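Local coordinates for capsular polysaccharide export system protein KpsC (Thermosulfurimonas dismutans, PDB 6MGB) that probably transfers a Kdo sugar in beta linkage from a CMP-activated donor to build the glycolipid anchor of bacterial capsules, at residues F315-I318 / N319-G323. Numbering follows the deposited sequence.
Sequences FDVI and NHLIG
Phe315 through Ile318 offer their carbonyl oxygens to the backbone N-H groups of Asn319 through Ile322, four successive i to i+4 bonds that make this the body of the C-terminal alpha-helix, 314-322, of a GT-B glycosyltransferase. The bond from Asn319 N to Phe315 O, 3.0 Å, is almost straight (N-H...O 170°), whereas His320 N reaches Asp316 O over a longer 3.2 Å in a more bent hydrogen bond. Leu321 N to Val317 O is the shortest, at 2.8 Å.

Side chains four residues apart then pair up along the helix. Val317 and Leu321 run alongside one another in the same direction, CG1 of the valine 4.0 Å from CD1 of the leucine; because CG1 stands opposite the backbone N (chi1 165°), it is on the side where the leucine can meet it. A branched valine suits a buried place against Tyr303 of strand 302-305, and the longer leucine carries the apolar surface on to Val80. Cutting Leu321 back to an alanine would probably leave Val317 CG1 without its neighbour and open a gap beside Val80. Ile318, buried against Ile133 of helix 120-135, presents CG2 to CD1 of Ile322 at 4.0 Å, their side chains crossing at a slant. Phe315 lays its broad apolar ring against the same helix, at Arg128 and Ala129.

Polar Asp316, Asn319 and His320 suit the more open positions. Asp316 lies near the helix start, where its OD2 accepts a hydrogen bond from Asn313 N; the amide of Asn319 suits an exposed site, its CB 3.4 Å from Phe315 O. Ile322, exposed yet touching His136, has CG1 beside its own backbone N (chi1 -65°), which brings that atom 3.3 Å from Ile318 O.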
ATOM      1  N   PHE A 315       7.145  14.662  -5.549  1.00 25.83           N
ATOM      2  CA  PHE A 315       7.234  15.232  -6.889  1.00 30.90           C
ATOM      3  C   PHE A 315       8.505  14.795  -7.605  1.00 26.31           C
ATOM      4  O   PHE A 315       8.523  14.728  -8.839  1.00 29.28           O
ATOM      5  CB  PHE A 315       7.154  16.755  -6.806  1.00 34.48           C
ATOM      6  CG  PHE A 315       5.836  17.260  -6.285  1.00 25.71           C
ATOM      7  CD1 PHE A 315       4.727  17.316  -7.114  1.00 27.87           C
ATOM      8  CD2 PHE A 315       5.701  17.663  -4.967  1.00 31.35           C
ATOM      9  CE1 PHE A 315       3.511  17.772  -6.642  1.00 46.59           C
ATOM     10  CE2 PHE A 315       4.486  18.122  -4.489  1.00 36.20           C
ATOM     11  CZ  PHE A 315       3.390  18.174  -5.328  1.00 31.51           C
ATOM     12  N   ASP A 316       9.570  14.489  -6.862  1.00 29.26           N
ATOM     13  CA  ASP A 316      10.773  13.954  -7.492  1.00 30.51           C
ATOM     14  C   ASP A 316      10.503  12.586  -8.105  1.00 30.37           C
ATOM     15  O   ASP A 316      10.975  12.284  -9.207  1.00 33.69           O
ATOM     16  CB  ASP A 316      11.908  13.865  -6.474  1.00 29.01           C
ATOM     17  CG  ASP A 316      12.294  15.218  -5.911  1.00 29.89           C
ATOM     18  OD1 ASP A 316      12.307  16.202  -6.681  1.00 31.82           O
ATOM     19  OD2 ASP A 316      12.583  15.294  -4.700  1.00 29.64           O
ATOM     20  N   VAL A 317       9.742  11.744  -7.404  1.00 29.41           N
ATOM     21  CA  VAL A 317       9.439  10.414  -7.919  1.00 29.59           C
ATOM     22  C   VAL A 317       8.426  10.496  -9.053  1.00 35.06           C
ATOM     23  O   VAL A 317       8.539   9.779 -10.055  1.00 42.16           O
ATOM     24  CB  VAL A 317       8.956   9.504  -6.773  1.00 28.88           C
ATOM     25  CG1 VAL A 317       8.292   8.242  -7.308  1.00 31.84           C
ATOM     26  CG2 VAL A 317      10.130   9.138  -5.873  1.00 28.82           C
ATOM     27  N   ILE A 318       7.421  11.366  -8.922  1.00 25.06           N
ATOM     28  CA  ILE A 318       6.451  11.540 -10.001  1.00 33.14           C
ATOM     29  C   ILE A 318       7.166  11.926 -11.289  1.00 39.19           C
ATOM     30  O   ILE A 318       6.992  11.286 -12.332  1.00 41.24           O
ATOM     31  CB  ILE A 318       5.384  12.579  -9.608  1.00 33.91           C
ATOM     32  CG1 ILE A 318       4.501  12.028  -8.486  1.00 28.88           C
ATOM     33  CG2 ILE A 318       4.526  12.953 -10.818  1.00 39.24           C
ATOM     34  CD1 ILE A 318       3.480  13.013  -7.947  1.00 31.36           C
ATOM     35  N   ASN A 319       7.988  12.977 -11.235  1.00 36.07           N
ATOM     36  CA  ASN A 319       8.722  13.398 -12.424  1.00 39.21           C
ATOM     37  C   ASN A 319       9.571  12.267 -12.987  1.00 44.01           C
ATOM     38  O   ASN A 319       9.740  12.167 -14.207  1.00 38.58           O
ATOM     39  CB  ASN A 319       9.597  14.609 -12.103  1.00 42.00           C
ATOM     40  CG  ASN A 319       8.811  15.907 -12.077  1.00 59.09           C
ATOM     41  OD1 ASN A 319       7.737  16.008 -12.670  1.00 53.32           O
ATOM     42  ND2 ASN A 319       9.349  16.911 -11.394  1.00 58.61           N
ATOM     43  N   HIS A 320      10.108  11.407 -12.120  1.00 42.15           N
ATOM     44  CA  HIS A 320      10.880  10.264 -12.596  1.00 45.07           C
ATOM     45  C   HIS A 320       9.980   9.230 -13.262  1.00 46.14           C
ATOM     46  O   HIS A 320      10.349   8.650 -14.290  1.00 44.83           O
ATOM     47  CB  HIS A 320      11.650   9.636 -11.434  1.00 40.08           C
ATOM     48  CG  HIS A 320      12.482   8.457 -11.828  1.00 47.57           C
ATOM     49  ND1 HIS A 320      12.108   7.158 -11.556  1.00 48.39           N
ATOM     50  CD2 HIS A 320      13.670   8.379 -12.474  1.00 40.19           C
ATOM     51  CE1 HIS A 320      13.031   6.331 -12.016  1.00 39.11           C
ATOM     52  NE2 HIS A 320      13.989   7.047 -12.577  1.00 46.65           N
ATOM     53  N   LEU A 321       8.797   8.987 -12.693  1.00 44.03           N
ATOM     54  CA  LEU A 321       7.890   8.000 -13.270  1.00 50.08           C
ATOM     55  C   LEU A 321       7.335   8.461 -14.611  1.00 54.46           C
ATOM     56  O   LEU A 321       7.052   7.628 -15.480  1.00 60.11           O
ATOM     57  CB  LEU A 321       6.745   7.704 -12.300  1.00 48.63           C
ATOM     58  CG  LEU A 321       7.109   6.983 -10.999  1.00 53.95           C
ATOM     59  CD1 LEU A 321       5.878   6.841 -10.119  1.00 49.13           C
ATOM     60  CD2 LEU A 321       7.726   5.619 -11.272  1.00 49.96           C
ATOM     61  N   ILE A 322       7.169   9.772 -14.801  1.00 51.53           N
ATOM     62  CA  ILE A 322       6.675  10.276 -16.080  1.00 57.73           C
ATOM     63  C   ILE A 322       7.679   9.982 -17.185  1.00 61.78           C
ATOM     64  O   ILE A 322       7.306   9.551 -18.284  1.00 66.22           O
ATOM     65  CB  ILE A 322       6.363  11.782 -15.978  1.00 53.57           C
ATOM     66  CG1 ILE A 322       5.212  12.015 -14.994  1.00 58.99           C
ATOM     67  CG2 ILE A 322       6.016  12.354 -17.355  1.00 53.36           C
ATOM     68  CD1 ILE A 322       4.857  13.476 -14.770  1.00 60.01           C
ATOM     69  N   GLY A 323       8.960  10.205 -16.916  1.00 62.45           N
ATOM     70  CA  GLY A 323       9.999   9.977 -17.905  1.00 64.79           C
ATOM     71  C   GLY A 323      10.488   8.543 -17.922  1.00 65.90           C
ATOM     72  O   GLY A 323      10.148   7.771 -18.819  1.00 66.36           O
TER